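Local coordinates for putative polyketide synthase (Brevibacillus brevis, PDB 6HP2), which contains an O-methyltransferase domain that binds S-adenosyl-L-homocysteine and probably takes part in an assembly line making the antibiotic polyketide bacillaene, at residues 285-290 with 311-316. Residues are numbered along the deposited sequence; the frame is centred on the assembly and turned at random.
Sequences SYCLFK and SKKRPY
Leu-288 and Tyr-316 meet near one edge of the mixed sheet of this Rossmann-like methyltransferase domain, where strand 233-240 lies between strand 284-293 and the short edge strand 314-315. Side chains therefore bridge the intervening strand, on both faces of the sheet. The tight part is apolar: the branched Leu-288 offers a methyl, CD1, which lies 4.0 Å from CD1 of Tyr-316, at the ring's edge and near its plane. Tyr-316, the first residue of helix 316-326, extends its ring anti to the backbone N (chi1 178°) toward Met-83 and Val-86 of helix 70-88. A tyrosine suits this place because its ring packs among apolar side chains while its OH hydrogen-bonds Glu-82. On the other face of strand 284-293, the aliphatic stem of Lys-313 brings CD to 4.0 Å from SG of Cys-287, a small, weakly polar neighbour. The looser side is polar, with partly exposed Lys-313 and one bridging water. Lys-313 bends at chi3 (-82°), carrying its ammonium toward Ser-285, yet the angle is too poor for a direct bond; the small serine gives its hydroxyl to Asn-204 ND2 and the water instead. That water lies 3.1 Å from Ser-285 OG and accepts a short 2.6 Å hydrogen bond from Lys-313 NZ.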
# COMPACT_ATOMS: atom_id res chain seq x y z
N SER A 285 -7.60 6.44 9.36
CA SER A 285 -7.76 6.84 7.97
C SER A 285 -6.83 6.00 7.11
O SER A 285 -5.63 5.86 7.42
CB SER A 285 -7.45 8.33 7.76
OG SER A 285 -8.37 9.13 8.45
N TYR A 286 -7.35 5.49 5.98
CA TYR A 286 -6.60 4.70 5.03
C TYR A 286 -6.20 5.68 3.96
O TYR A 286 -7.08 6.21 3.27
CB TYR A 286 -7.54 3.68 4.43
CG TYR A 286 -6.94 2.74 3.43
CD1 TYR A 286 -6.78 3.09 2.10
CD2 TYR A 286 -6.63 1.46 3.80
CE1 TYR A 286 -6.28 2.18 1.19
CE2 TYR A 286 -6.11 0.57 2.93
CZ TYR A 286 -5.99 0.90 1.62
OH TYR A 286 -5.45 -0.03 0.77
N CYS A 287 -4.92 5.96 3.79
CA CYS A 287 -4.53 6.97 2.82
C CYS A 287 -3.41 6.62 1.85
O CYS A 287 -2.59 5.74 2.12
CB CYS A 287 -4.11 8.23 3.56
SG CYS A 287 -5.29 8.97 4.70
N LEU A 288 -3.38 7.32 0.71
CA LEU A 288 -2.32 7.15 -0.27
C LEU A 288 -1.32 8.30 -0.03
O LEU A 288 -1.71 9.46 -0.08
CB LEU A 288 -2.85 7.21 -1.70
CG LEU A 288 -4.19 6.56 -2.02
CD1 LEU A 288 -4.54 6.80 -3.49
CD2 LEU A 288 -4.16 5.08 -1.71
N PHE A 289 -0.06 7.97 0.23
CA PHE A 289 0.98 8.97 0.47
C PHE A 289 1.93 9.07 -0.72
O PHE A 289 2.46 8.04 -1.16
CB PHE A 289 1.89 8.63 1.67
CG PHE A 289 1.20 8.48 2.99
CD1 PHE A 289 0.29 7.48 3.21
CD2 PHE A 289 1.58 9.26 4.04
CE1 PHE A 289 -0.28 7.31 4.46
CE2 PHE A 289 0.98 9.12 5.30
CZ PHE A 289 0.05 8.15 5.49
N LYS A 290 2.22 10.29 -1.16
CA LYS A 290 3.29 10.55 -2.14
C LYS A 290 4.30 11.48 -1.49
O LYS A 290 4.01 12.67 -1.19
CB LYS A 290 2.74 11.13 -3.43
CG LYS A 290 1.47 10.42 -3.85
CD LYS A 290 1.11 10.78 -5.32
CE LYS A 290 -0.11 9.99 -5.72
NZ LYS A 290 -0.48 10.18 -7.14
N SER A 311 -3.73 18.56 6.96
CA SER A 311 -4.92 19.29 7.37
C SER A 311 -5.94 19.36 6.24
O SER A 311 -7.08 19.75 6.47
CB SER A 311 -4.56 20.71 7.85
OG SER A 311 -4.23 21.55 6.75
N LYS A 312 -5.58 18.93 5.03
CA LYS A 312 -6.51 19.01 3.88
C LYS A 312 -6.21 17.85 2.93
O LYS A 312 -5.82 17.99 1.78
CB LYS A 312 -6.41 20.37 3.20
CG LYS A 312 -5.03 20.78 2.80
CD LYS A 312 -5.06 22.22 2.28
CE LYS A 312 -3.82 22.55 1.46
NZ LYS A 312 -2.58 22.50 2.28
N LYS A 313 -6.40 16.64 3.42
CA LYS A 313 -6.22 15.46 2.60
C LYS A 313 -7.16 15.48 1.43
O LYS A 313 -8.30 15.93 1.54
CB LYS A 313 -6.48 14.24 3.50
CG LYS A 313 -5.59 14.11 4.65
CD LYS A 313 -5.89 12.83 5.44
CE LYS A 313 -7.12 13.11 6.40
NZ LYS A 313 -7.63 11.87 7.05
N ARG A 314 -6.69 15.01 0.27
CA ARG A 314 -7.52 15.06 -0.92
C ARG A 314 -8.47 13.88 -0.88
O ARG A 314 -8.02 12.77 -0.65
CB ARG A 314 -6.68 14.99 -2.20
CG ARG A 314 -5.64 16.11 -2.29
CD ARG A 314 -4.93 16.12 -3.63
NE ARG A 314 -5.87 16.34 -4.73
CZ ARG A 314 -5.50 16.44 -6.00
NH1 ARG A 314 -4.22 16.36 -6.35
NH2 ARG A 314 -6.42 16.63 -6.93
N PRO A 315 -9.76 14.09 -1.13
CA PRO A 315 -10.67 12.94 -1.30
C PRO A 315 -10.31 12.08 -2.50
O PRO A 315 -10.02 12.57 -3.60
CB PRO A 315 -12.07 13.57 -1.47
CG PRO A 315 -11.91 15.02 -0.93
CD PRO A 315 -10.45 15.41 -1.20
N TYR A 316 -10.29 10.76 -2.34
CA TYR A 316 -9.95 9.85 -3.45
C TYR A 316 -10.78 10.06 -4.73
O TYR A 316 -10.25 9.95 -5.83
CB TYR A 316 -10.01 8.40 -2.94
CG TYR A 316 -9.73 7.33 -3.96
CD1 TYR A 316 -8.43 6.98 -4.29
CD2 TYR A 316 -10.77 6.63 -4.56
CE1 TYR A 316 -8.17 5.98 -5.21
CE2 TYR A 316 -10.52 5.63 -5.48
CZ TYR A 316 -9.22 5.31 -5.80
OH TYR A 316 -8.95 4.32 -6.71
O HOH W 1 -6.12 11.24 9.08